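Local structure of cellulase CEL9M (1IA6) at residues Tyr320-Pro325 against Ala426-Gly431; Ala71-Trp76 against Glu313-Leu318; Lys107-Ser112 against Tyr188-Ala193. The protein probably hydrolyses internal beta-1,4-glucosidic linkages in cellulose and related beta-glucans, as a family 9 glycoside hydrolase that also carries bound metal ions. All coordinates share one frame; numbering follows the deposited sequence.

Contact 1: residues Tyr320-Pro325 against Ala426-Gly431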
ATOM      1  N   TYR A 320       7.660   6.681 -14.190  1.00 10.97           N
ATOM      2  CA  TYR A 320       8.044   6.532 -15.588  1.00 12.27           C
ATOM      3  C   TYR A 320       8.590   7.854 -16.132  1.00 13.33           C
ATOM      4  O   TYR A 320       9.565   7.869 -16.885  1.00 13.85           O
ATOM      5  CB  TYR A 320       6.829   6.104 -16.416  1.00 12.30           C
ATOM      6  CG  TYR A 320       7.088   6.003 -17.899  1.00 15.38           C
ATOM      7  CD1 TYR A 320       7.778   4.916 -18.432  1.00 18.26           C
ATOM      8  CD2 TYR A 320       6.642   6.994 -18.772  1.00 17.10           C
ATOM      9  CE1 TYR A 320       8.015   4.816 -19.805  1.00 21.14           C
ATOM     10  CE2 TYR A 320       6.875   6.906 -20.143  1.00 21.03           C
ATOM     11  CZ  TYR A 320       7.559   5.814 -20.651  1.00 22.17           C
ATOM     12  OH  TYR A 320       7.778   5.715 -22.009  1.00 26.43           O
ATOM     13  N   CYS A 321       7.962   8.962 -15.743  1.00 12.67           N
ATOM     14  CA  CYS A 321       8.380  10.282 -16.218  1.00 15.41           C
ATOM     15  C   CYS A 321       9.772  10.734 -15.781  1.00 16.66           C
ATOM     16  O   CYS A 321      10.311  11.697 -16.327  1.00 16.92           O
ATOM     17  CB  CYS A 321       7.349  11.339 -15.816  1.00 15.21           C
ATOM     18  SG  CYS A 321       5.849  11.285 -16.820  1.00 17.36           S
ATOM     19  N   LYS A 322      10.354  10.053 -14.799  1.00 17.34           N
ATOM     20  CA  LYS A 322      11.693  10.413 -14.346  1.00 19.99           C
ATOM     21  C   LYS A 322      12.679  10.271 -15.501  1.00 22.08           C
ATOM     22  O   LYS A 322      13.523  11.141 -15.720  1.00 23.10           O
ATOM     23  CB  LYS A 322      12.136   9.511 -13.192  1.00 19.62           C
ATOM     24  CG  LYS A 322      11.412   9.771 -11.881  1.00 18.50           C
ATOM     25  CD  LYS A 322      11.877   8.813 -10.791  1.00 18.13           C
ATOM     26  CE  LYS A 322      13.368   8.961 -10.509  1.00 19.38           C
ATOM     27  NZ  LYS A 322      13.827   8.005  -9.460  1.00 18.65           N
ATOM     28  N   GLN A 323      12.563   9.175 -16.244  1.00 23.45           N
ATOM     29  CA  GLN A 323      13.457   8.927 -17.368  1.00 27.28           C
ATOM     30  C   GLN A 323      12.854   9.284 -18.721  1.00 27.20           C
ATOM     31  O   GLN A 323      13.576   9.640 -19.649  1.00 27.61           O
ATOM     32  CB  GLN A 323      13.890   7.461 -17.381  1.00 29.02           C
ATOM     33  CG  GLN A 323      14.638   7.028 -16.134  1.00 33.23           C
ATOM     34  CD  GLN A 323      15.254   5.652 -16.276  1.00 35.98           C
ATOM     35  OE1 GLN A 323      14.580   4.694 -16.660  1.00 39.36           O
ATOM     36  NE2 GLN A 323      16.541   5.543 -15.960  1.00 38.00           N
ATOM     37  N   ASN A 324      11.534   9.190 -18.831  1.00 26.89           N
ATOM     38  CA  ASN A 324      10.850   9.491 -20.080  1.00 27.74           C
ATOM     39  C   ASN A 324       9.756  10.523 -19.840  1.00 27.59           C
ATOM     40  O   ASN A 324       8.573  10.189 -19.784  1.00 27.19           O
ATOM     41  CB  ASN A 324      10.236   8.212 -20.651  1.00 30.24           C
ATOM     42  CG  ASN A 324      11.270   7.128 -20.899  1.00 33.27           C
ATOM     43  OD1 ASN A 324      10.964   5.936 -20.839  1.00 36.74           O
ATOM     44  ND2 ASN A 324      12.500   7.536 -21.190  1.00 35.60           N
ATOM     45  N   PRO A 325      10.140  11.798 -19.686  1.00 27.26           N
ATOM     46  CA  PRO A 325       9.147  12.847 -19.453  1.00 26.96           C
ATOM     47  C   PRO A 325       8.147  12.930 -20.602  1.00 27.08           C
ATOM     48  O   PRO A 325       8.526  13.137 -21.755  1.00 29.18           O
ATOM     49  CB  PRO A 325       9.998  14.109 -19.339  1.00 27.89           C
ATOM     50  CG  PRO A 325      11.299  13.593 -18.801  1.00 28.10           C
ATOM     51  CD  PRO A 325      11.505  12.345 -19.616  1.00 27.10           C
ATOM     52  N   ALA A 426       4.532  14.323  -7.149  1.00 13.04           N
ATOM     53  CA  ALA A 426       3.974  15.631  -7.478  1.00 14.84           C
ATOM     54  C   ALA A 426       4.920  16.736  -7.026  1.00 15.09           C
ATOM     55  O   ALA A 426       5.125  17.724  -7.732  1.00 15.67           O
ATOM     56  CB  ALA A 426       2.614  15.805  -6.811  1.00 15.52           C
ATOM     57  N   ILE A 427       5.493  16.566  -5.841  1.00 14.40           N
ATOM     58  CA  ILE A 427       6.417  17.551  -5.303  1.00 15.15           C
ATOM     59  C   ILE A 427       7.625  17.720  -6.217  1.00 15.51           C
ATOM     60  O   ILE A 427       8.127  18.828  -6.396  1.00 15.65           O
ATOM     61  CB  ILE A 427       6.873  17.144  -3.882  1.00 15.32           C
ATOM     62  CG1 ILE A 427       5.694  17.295  -2.915  1.00 14.88           C
ATOM     63  CG2 ILE A 427       8.049  18.002  -3.431  1.00 16.93           C
ATOM     64  CD1 ILE A 427       5.957  16.781  -1.521  1.00 16.28           C
ATOM     65  N   LYS A 428       8.077  16.620  -6.809  1.00 15.09           N
ATOM     66  CA  LYS A 428       9.229  16.649  -7.702  1.00 17.47           C
ATOM     67  C   LYS A 428       8.954  17.347  -9.032  1.00 17.24           C
ATOM     68  O   LYS A 428       9.745  18.171  -9.483  1.00 18.15           O
ATOM     69  CB  LYS A 428       9.714  15.222  -7.978  1.00 19.13           C
ATOM     70  CG  LYS A 428      10.829  15.132  -9.013  1.00 22.36           C
ATOM     71  CD  LYS A 428      11.216  13.689  -9.286  1.00 25.07           C
ATOM     72  CE  LYS A 428      12.245  13.595 -10.406  1.00 27.97           C
ATOM     73  NZ  LYS A 428      13.480  14.374 -10.104  1.00 28.64           N
ATOM     74  N   PHE A 429       7.823  17.026  -9.647  1.00 15.98           N
ATOM     75  CA  PHE A 429       7.475  17.587 -10.947  1.00 17.51           C
ATOM     76  C   PHE A 429       6.707  18.902 -10.959  1.00 19.57           C
ATOM     77  O   PHE A 429       6.888  19.715 -11.866  1.00 20.60           O
ATOM     78  CB  PHE A 429       6.692  16.551 -11.749  1.00 17.15           C
ATOM     79  CG  PHE A 429       7.510  15.372 -12.172  1.00 16.80           C
ATOM     80  CD1 PHE A 429       8.454  15.494 -13.186  1.00 18.21           C
ATOM     81  CD2 PHE A 429       7.336  14.137 -11.564  1.00 16.33           C
ATOM     82  CE1 PHE A 429       9.211  14.399 -13.589  1.00 20.00           C
ATOM     83  CE2 PHE A 429       8.087  13.035 -11.958  1.00 18.87           C
ATOM     84  CZ  PHE A 429       9.026  13.165 -12.973  1.00 20.19           C
ATOM     85  N   PHE A 430       5.854  19.116  -9.966  1.00 19.87           N
ATOM     86  CA  PHE A 430       5.048  20.331  -9.923  1.00 23.56           C
ATOM     87  C   PHE A 430       5.351  21.220  -8.726  1.00 26.00           C
ATOM     88  O   PHE A 430       5.042  22.410  -8.740  1.00 27.31           O
ATOM     89  CB  PHE A 430       3.565  19.958  -9.916  1.00 22.40           C
ATOM     90  CG  PHE A 430       3.227  18.804 -10.818  1.00 22.33           C
ATOM     91  CD1 PHE A 430       3.465  18.877 -12.186  1.00 23.26           C
ATOM     92  CD2 PHE A 430       2.691  17.635 -10.293  1.00 21.21           C
ATOM     93  CE1 PHE A 430       3.173  17.799 -13.018  1.00 22.99           C
ATOM     94  CE2 PHE A 430       2.395  16.550 -11.116  1.00 21.43           C
ATOM     95  CZ  PHE A 430       2.637  16.632 -12.480  1.00 21.67           C
ATOM     96  N   GLY A 431       5.946  20.634  -7.692  1.00 29.83           N
ATOM     97  CA  GLY A 431       6.269  21.385  -6.491  1.00 33.22           C
ATOM     98  C   GLY A 431       7.185  22.565  -6.745  1.00 35.58           C
ATOM     99  O   GLY A 431       6.765  23.710  -6.471  1.00 38.23           O
TER
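The ring of Phe429 reaches toward Cys321 and Lys322 with its far corner. At its edge, close to the ring plane, lies the backbone Lys322 N, 3.8 Å from Phe429 CZ, while Cys321 CB comes to the same CZ obliquely, also at 3.8 Å. One face carries the aliphatic chain of Lys428, with CD 4.1 Å above the ring plane and displaced toward the rim. Phe429 in turn sets its own CB over the centre of the Phe430 ring. CG of Phe429 stands beside its backbone N (chi1 -69°), a turn that sends the ring across to the other helix. Two helices of the (alpha/alpha)6 barrel of family 9, 306-323 and 413-429, are joined here near their last turns. A small, buried cysteine suits the place because it admits the broad phenyl corner close to the backbone. Toward the surface the two lysine chains run nearly perpendicular, Lys322 CG lying 4.2 Å from Lys428 CE. Their ammonium groups stay 6.4 Å apart, NZ to NZ, and Lys322 NZ forms a salt bridge with Glu80. Leu330 of helix 327-341 packs on Phe429.

Contact 2: residues Ala71-Trp76 against Glu313-Leu318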
ATOM      1  N   ALA A  71       3.768  -2.015   2.154  1.00  6.90           N
ATOM      2  CA  ALA A  71       5.152  -1.792   2.560  1.00  8.10           C
ATOM      3  C   ALA A  71       6.049  -1.632   1.338  1.00  7.68           C
ATOM      4  O   ALA A  71       6.978  -0.824   1.341  1.00  7.41           O
ATOM      5  CB  ALA A  71       5.645  -2.956   3.419  1.00  7.34           C
ATOM      6  N   ALA A  72       5.776  -2.405   0.290  1.00  6.75           N
ATOM      7  CA  ALA A  72       6.576  -2.334  -0.927  1.00  6.24           C
ATOM      8  C   ALA A  72       6.376  -1.029  -1.684  1.00  7.32           C
ATOM      9  O   ALA A  72       7.338  -0.446  -2.185  1.00  6.55           O
ATOM     10  CB  ALA A  72       6.256  -3.519  -1.843  1.00  8.30           C
ATOM     11  N   ILE A  73       5.132  -0.569  -1.777  1.00  7.00           N
ATOM     12  CA  ILE A  73       4.842   0.668  -2.499  1.00  7.26           C
ATOM     13  C   ILE A  73       5.380   1.888  -1.759  1.00  6.87           C
ATOM     14  O   ILE A  73       5.852   2.839  -2.385  1.00  7.91           O
ATOM     15  CB  ILE A  73       3.323   0.834  -2.741  1.00  7.89           C
ATOM     16  CG1 ILE A  73       2.808  -0.329  -3.590  1.00 10.59           C
ATOM     17  CG2 ILE A  73       3.030   2.182  -3.401  1.00  8.24           C
ATOM     18  CD1 ILE A  73       3.660  -0.660  -4.800  1.00 11.76           C
ATOM     19  N   LEU A  74       5.304   1.869  -0.434  1.00  6.42           N
ATOM     20  CA  LEU A  74       5.839   2.978   0.354  1.00  7.62           C
ATOM     21  C   LEU A  74       7.355   3.005   0.177  1.00  7.37           C
ATOM     22  O   LEU A  74       7.951   4.070   0.023  1.00  8.05           O
ATOM     23  CB  LEU A  74       5.498   2.805   1.835  1.00  9.58           C
ATOM     24  CG  LEU A  74       4.051   3.081   2.242  1.00  9.90           C
ATOM     25  CD1 LEU A  74       3.842   2.639   3.685  1.00 12.63           C
ATOM     26  CD2 LEU A  74       3.743   4.575   2.080  1.00  9.94           C
ATOM     27  N   GLY A  75       7.974   1.828   0.195  1.00  6.61           N
ATOM     28  CA  GLY A  75       9.415   1.750   0.016  1.00  6.32           C
ATOM     29  C   GLY A  75       9.824   2.231  -1.366  1.00  7.09           C
ATOM     30  O   GLY A  75      10.860   2.872  -1.528  1.00  6.44           O
ATOM     31  N   TRP A  76       9.007   1.921  -2.370  1.00  5.97           N
ATOM     32  CA  TRP A  76       9.293   2.334  -3.738  1.00  7.31           C
ATOM     33  C   TRP A  76       9.224   3.858  -3.843  1.00  8.12           C
ATOM     34  O   TRP A  76      10.039   4.476  -4.531  1.00  9.13           O
ATOM     35  CB  TRP A  76       8.288   1.682  -4.703  1.00  8.44           C
ATOM     36  CG  TRP A  76       8.633   1.817  -6.161  1.00  8.69           C
ATOM     37  CD1 TRP A  76       9.871   2.023  -6.696  1.00 10.47           C
ATOM     38  CD2 TRP A  76       7.734   1.691  -7.272  1.00  9.52           C
ATOM     39  NE1 TRP A  76       9.803   2.032  -8.067  1.00  9.60           N
ATOM     40  CE2 TRP A  76       8.503   1.830  -8.450  1.00 10.54           C
ATOM     41  CE3 TRP A  76       6.354   1.471  -7.386  1.00 10.04           C
ATOM     42  CZ2 TRP A  76       7.939   1.758  -9.728  1.00 10.33           C
ATOM     43  CZ3 TRP A  76       5.791   1.399  -8.662  1.00 11.94           C
ATOM     44  CH2 TRP A  76       6.586   1.542  -9.813  1.00 11.69           C
ATOM     45  N   GLU A 313      -2.282   4.607 -10.390  1.00  7.92           N
ATOM     46  CA  GLU A 313      -1.875   4.721 -11.788  1.00  8.77           C
ATOM     47  C   GLU A 313      -1.034   5.984 -11.963  1.00  8.67           C
ATOM     48  O   GLU A 313      -0.032   5.980 -12.673  1.00  8.27           O
ATOM     49  CB  GLU A 313      -3.105   4.779 -12.701  1.00  8.76           C
ATOM     50  CG  GLU A 313      -2.795   4.903 -14.198  1.00 11.31           C
ATOM     51  CD  GLU A 313      -2.225   3.631 -14.815  1.00 13.97           C
ATOM     52  OE1 GLU A 313      -2.353   2.543 -14.212  1.00 14.01           O
ATOM     53  OE2 GLU A 313      -1.663   3.719 -15.928  1.00 14.70           O
ATOM     54  N   SER A 314      -1.440   7.066 -11.306  1.00  7.90           N
ATOM     55  CA  SER A 314      -0.708   8.322 -11.411  1.00  7.92           C
ATOM     56  C   SER A 314       0.715   8.181 -10.871  1.00  9.08           C
ATOM     57  O   SER A 314       1.657   8.754 -11.421  1.00  8.48           O
ATOM     58  CB  SER A 314      -1.455   9.431 -10.667  1.00  9.72           C
ATOM     59  OG  SER A 314      -2.721   9.663 -11.266  1.00 10.59           O
ATOM     60  N   MET A 315       0.877   7.409  -9.801  1.00  7.58           N
ATOM     61  CA  MET A 315       2.205   7.210  -9.234  1.00  8.74           C
ATOM     62  C   MET A 315       3.119   6.503 -10.239  1.00  9.52           C
ATOM     63  O   MET A 315       4.268   6.904 -10.431  1.00  8.44           O
ATOM     64  CB  MET A 315       2.131   6.384  -7.946  1.00  7.69           C
ATOM     65  CG  MET A 315       3.502   6.155  -7.322  1.00 11.28           C
ATOM     66  SD  MET A 315       3.519   4.908  -6.035  1.00 12.26           S
ATOM     67  CE  MET A 315       5.270   4.542  -5.978  1.00 13.93           C
ATOM     68  N   VAL A 316       2.610   5.449 -10.873  1.00 10.00           N
ATOM     69  CA  VAL A 316       3.396   4.706 -11.852  1.00  9.35           C
ATOM     70  C   VAL A 316       3.806   5.618 -13.008  1.00 10.06           C
ATOM     71  O   VAL A 316       4.951   5.583 -13.462  1.00  9.78           O
ATOM     72  CB  VAL A 316       2.604   3.498 -12.407  1.00 11.17           C
ATOM     73  CG1 VAL A 316       3.441   2.751 -13.439  1.00 12.52           C
ATOM     74  CG2 VAL A 316       2.221   2.565 -11.264  1.00 12.68           C
ATOM     75  N   MET A 317       2.873   6.440 -13.480  1.00  9.07           N
ATOM     76  CA  MET A 317       3.171   7.360 -14.570  1.00 10.13           C
ATOM     77  C   MET A 317       4.264   8.354 -14.181  1.00 11.00           C
ATOM     78  O   MET A 317       5.112   8.699 -15.003  1.00 13.05           O
ATOM     79  CB  MET A 317       1.916   8.127 -14.988  1.00 10.89           C
ATOM     80  CG  MET A 317       0.839   7.257 -15.597  1.00 12.30           C
ATOM     81  SD  MET A 317      -0.591   8.233 -16.088  1.00 14.31           S
ATOM     82  CE  MET A 317      -1.353   7.123 -17.287  1.00 14.12           C
ATOM     83  N   LEU A 318       4.252   8.817 -12.934  1.00 10.01           N
ATOM     84  CA  LEU A 318       5.273   9.770 -12.497  1.00 10.09           C
ATOM     85  C   LEU A 318       6.649   9.127 -12.344  1.00 10.14           C
ATOM     86  O   LEU A 318       7.672   9.780 -12.559  1.00 10.70           O
ATOM     87  CB  LEU A 318       4.859  10.448 -11.185  1.00 11.99           C
ATOM     88  CG  LEU A 318       3.653  11.387 -11.295  1.00 11.82           C
ATOM     89  CD1 LEU A 318       3.476  12.136  -9.988  1.00 13.43           C
ATOM     90  CD2 LEU A 318       3.860  12.370 -12.442  1.00 12.34           C
TER
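Met315 holds CG opposite its backbone N (chi1 -180°) and runs extended beyond it, a straight chain that carries its sulfur and methyl across to Ile73 and Trp76. Trp76 has the matching first torsion (chi1 -169°), which swings the indole out to meet the methyl. Met315 CE touches Trp76 CE3 at 3.5 Å and CD2 at 4.0 Å, approaching the six-membered ring obliquely. Farther back, Met315 SD lies 3.8 Å from CG2 of Ile73, the branch of that isoleucine that takes the contact. A slender, unbranched methionine suits this site, since it spans a gap in which the nearest CA atoms, those of Ile73 and Met315, are 9.8 Å apart. The contact is wholly apolar and buried. The one polar atom of the indole, NE1, bonds to Glu80 OE2, which helps fix the ring's rotation, and Trp215 meets the same indole edge-to-face. The Ile73 side chain lies about 11 Å from the bound calcium ion. Within the helical barrel, helix 64-80 also packs on helix 91-107 through Leu74, and helix 306-323 on helix 274-289 through Val316, while helix 413-429 touches both, meeting Ile73 at Ala417 and Ser314 at Val422.

Contact 3: residues Lys107-Ser112 against Tyr188-Ala193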
ATOM      1  N   LYS A 107       9.924 -10.788  12.268  1.00 11.07           N
ATOM      2  CA  LYS A 107       9.433 -11.601  13.379  1.00 13.24           C
ATOM      3  C   LYS A 107       8.541 -12.737  12.872  1.00 11.67           C
ATOM      4  O   LYS A 107       8.483 -13.813  13.472  1.00 10.13           O
ATOM      5  CB  LYS A 107       8.652 -10.723  14.364  1.00 14.76           C
ATOM      6  CG  LYS A 107       9.531  -9.706  15.081  1.00 18.96           C
ATOM      7  CD  LYS A 107       8.719  -8.651  15.816  1.00 23.01           C
ATOM      8  CE  LYS A 107       7.897  -9.243  16.945  1.00 24.01           C
ATOM      9  NZ  LYS A 107       7.175  -8.170  17.688  1.00 25.05           N
ATOM     10  N   SER A 108       7.862 -12.495  11.757  1.00  9.19           N
ATOM     11  CA  SER A 108       6.967 -13.487  11.167  1.00 10.49           C
ATOM     12  C   SER A 108       7.702 -14.564  10.366  1.00 11.05           C
ATOM     13  O   SER A 108       7.071 -15.464   9.823  1.00 11.91           O
ATOM     14  CB  SER A 108       5.943 -12.795  10.258  1.00 10.52           C
ATOM     15  OG  SER A 108       5.179 -11.836  10.975  1.00  9.72           O
ATOM     16  N   HIS A 109       9.027 -14.464  10.298  1.00 10.44           N
ATOM     17  CA  HIS A 109       9.862 -15.419   9.561  1.00 12.13           C
ATOM     18  C   HIS A 109      10.827 -16.060  10.569  1.00 14.36           C
ATOM     19  O   HIS A 109      12.021 -15.753  10.581  1.00 12.84           O
ATOM     20  CB  HIS A 109      10.636 -14.663   8.470  1.00 10.47           C
ATOM     21  CG  HIS A 109      11.420 -15.541   7.541  1.00  9.93           C
ATOM     22  ND1 HIS A 109      10.869 -16.623   6.891  1.00 11.89           N
ATOM     23  CD2 HIS A 109      12.704 -15.459   7.111  1.00 11.35           C
ATOM     24  CE1 HIS A 109      11.776 -17.173   6.101  1.00 11.35           C
ATOM     25  NE2 HIS A 109      12.897 -16.484   6.217  1.00 13.78           N
ATOM     26  N   PRO A 110      10.310 -16.954  11.434  1.00 15.72           N
ATOM     27  CA  PRO A 110      11.082 -17.655  12.470  1.00 17.69           C
ATOM     28  C   PRO A 110      12.248 -18.515  11.982  1.00 18.00           C
ATOM     29  O   PRO A 110      13.263 -18.634  12.668  1.00 19.67           O
ATOM     30  CB  PRO A 110      10.015 -18.469  13.201  1.00 18.37           C
ATOM     31  CG  PRO A 110       9.026 -18.758  12.126  1.00 19.21           C
ATOM     32  CD  PRO A 110       8.913 -17.424  11.430  1.00 17.00           C
ATOM     33  N   ASN A 111      12.091 -19.126  10.814  1.00 17.39           N
ATOM     34  CA  ASN A 111      13.149 -19.942  10.225  1.00 17.42           C
ATOM     35  C   ASN A 111      13.156 -19.692   8.721  1.00 17.95           C
ATOM     36  O   ASN A 111      12.282 -18.996   8.206  1.00 16.39           O
ATOM     37  CB  ASN A 111      12.950 -21.430  10.544  1.00 18.04           C
ATOM     38  CG  ASN A 111      11.605 -21.955  10.097  1.00 17.14           C
ATOM     39  OD1 ASN A 111      11.283 -21.951   8.910  1.00 20.61           O
ATOM     40  ND2 ASN A 111      10.808 -22.421  11.052  1.00 21.02           N
ATOM     41  N   SER A 112      14.132 -20.254   8.017  1.00 17.00           N
ATOM     42  CA  SER A 112      14.261 -20.024   6.579  1.00 17.41           C
ATOM     43  C   SER A 112      13.110 -20.470   5.679  1.00 16.68           C
ATOM     44  O   SER A 112      12.975 -19.960   4.570  1.00 16.72           O
ATOM     45  CB  SER A 112      15.560 -20.653   6.066  1.00 19.22           C
ATOM     46  OG  SER A 112      15.497 -22.066   6.123  1.00 21.37           O
ATOM     47  N   TYR A 188      11.750 -14.952  -1.176  1.00  8.72           N
ATOM     48  CA  TYR A 188      11.656 -15.066  -2.628  1.00  9.28           C
ATOM     49  C   TYR A 188      11.871 -16.529  -3.007  1.00 10.40           C
ATOM     50  O   TYR A 188      11.143 -17.080  -3.831  1.00  9.81           O
ATOM     51  CB  TYR A 188      12.722 -14.198  -3.300  1.00  9.79           C
ATOM     52  CG  TYR A 188      12.819 -14.398  -4.796  1.00  9.42           C
ATOM     53  CD1 TYR A 188      11.876 -13.841  -5.661  1.00 11.09           C
ATOM     54  CD2 TYR A 188      13.857 -15.146  -5.345  1.00 10.60           C
ATOM     55  CE1 TYR A 188      11.969 -14.022  -7.043  1.00 11.47           C
ATOM     56  CE2 TYR A 188      13.961 -15.336  -6.721  1.00 12.33           C
ATOM     57  CZ  TYR A 188      13.016 -14.772  -7.562  1.00 12.09           C
ATOM     58  OH  TYR A 188      13.122 -14.958  -8.918  1.00 12.05           O
ATOM     59  N   ALA A 189      12.873 -17.152  -2.388  1.00 11.16           N
ATOM     60  CA  ALA A 189      13.186 -18.554  -2.646  1.00 12.08           C
ATOM     61  C   ALA A 189      11.969 -19.426  -2.356  1.00 11.39           C
ATOM     62  O   ALA A 189      11.632 -20.318  -3.138  1.00 14.37           O
ATOM     63  CB  ALA A 189      14.368 -18.993  -1.786  1.00 10.65           C
ATOM     64  N   MET A 190      11.317 -19.174  -1.224  1.00 10.37           N
ATOM     65  CA  MET A 190      10.121 -19.925  -0.846  1.00 11.12           C
ATOM     66  C   MET A 190       9.037 -19.739  -1.900  1.00 10.49           C
ATOM     67  O   MET A 190       8.363 -20.692  -2.296  1.00 10.79           O
ATOM     68  CB  MET A 190       9.573 -19.433   0.496  1.00 10.10           C
ATOM     69  CG  MET A 190      10.412 -19.783   1.711  1.00 13.67           C
ATOM     70  SD  MET A 190       9.736 -18.992   3.200  1.00 15.03           S
ATOM     71  CE  MET A 190       8.126 -19.761   3.294  1.00 13.88           C
ATOM     72  N   GLY A 191       8.873 -18.495  -2.339  1.00  9.38           N
ATOM     73  CA  GLY A 191       7.857 -18.178  -3.325  1.00 10.38           C
ATOM     74  C   GLY A 191       8.011 -18.865  -4.666  1.00 11.25           C
ATOM     75  O   GLY A 191       7.014 -19.226  -5.294  1.00 12.09           O
ATOM     76  N   LYS A 192       9.242 -19.045  -5.134  1.00 11.12           N
ATOM     77  CA  LYS A 192       9.409 -19.697  -6.423  1.00 13.62           C
ATOM     78  C   LYS A 192       9.526 -21.214  -6.303  1.00 12.92           C
ATOM     79  O   LYS A 192       9.302 -21.935  -7.276  1.00 13.63           O
ATOM     80  CB  LYS A 192      10.605 -19.119  -7.187  1.00 15.51           C
ATOM     81  CG  LYS A 192      11.980 -19.478  -6.677  1.00 18.62           C
ATOM     82  CD  LYS A 192      13.014 -19.047  -7.715  1.00 20.74           C
ATOM     83  CE  LYS A 192      14.436 -19.361  -7.288  1.00 23.68           C
ATOM     84  NZ  LYS A 192      15.400 -19.037  -8.388  1.00 26.24           N
ATOM     85  N   ALA A 193       9.844 -21.692  -5.103  1.00 12.54           N
ATOM     86  CA  ALA A 193       9.975 -23.130  -4.859  1.00 12.74           C
ATOM     87  C   ALA A 193       8.625 -23.843  -4.968  1.00 13.84           C
ATOM     88  O   ALA A 193       8.526 -24.907  -5.576  1.00 13.91           O
ATOM     89  CB  ALA A 193      10.581 -23.369  -3.484  1.00 12.85           C
TER
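His109, at phi/psi -120°/73°, turns the chain away from the course of helix 91-107, and the following loop brings Ser112 to within 8.5 Å of Met190, CA to CA. This is a surface contact of the (alpha/alpha)6 barrel, in which the loop between helix 91-107 and strand 115-119 rests against the last turns of helix 174-193. Met190 does the touching on the helix side. Its chain runs straight through chi2 and bends at chi3 (63°), the turn about CG-SD, which leaves SD nearer the loop than the methyl. The sulfur lies 4.0 Å from His109 CE1 and 5.0 Å from the centroid of the imidazole, a sulfur-aromatic approach that is oblique, 70° off the ring normal. The imidazole and the thioether run alongside one another, each pointing the opposite way.

A histidine suits this place because both ring nitrogens find acceptors while a carbon is left for the sulfur: ND1 bonds to Thr114 O, and NE2 to OE1 of Glu186, one turn before Met190 on the same helix. Two acceptors, one of them a carboxylate, would probably favour the protonated ring. The imidazole thus links loop and helix by polar bonds, and beside them the long apolar Met190 side chain spans from the helix to the loop, setting its sulfur next to the ring. The loop is shaped partly by Asn111, whose OD1 accepts from Thr113 N, as in an Asx turn, and also bonds to Thr114 OG1. The backbone carbonyl of the loop completes the contact: Ser112 O lies 3.6 Å from Met190 SD and 3.8 Å from Met190 CG.

In the fold
From the N terminus, helix 64-80 comes first and supplies 71-76, the opening side of contact 2. Contact 3 opens next at 107-112 and closes at 188-193, so its loop is nested inside the much longer one that contact 2 closes at 313-318. Contact 1 follows in series: 320-325 leaves from the same helix, 306-323, and 426-431 closes it near the end of the modelled chain. Contacts 1 and 2 touch, Phe429 CE2 lying 3.3 Å from Leu318 O, so helix 306-323 ties early and final helices of the barrel together. Contact 3 stands apart at the surface, its centre about 24 Å from that of contact 2.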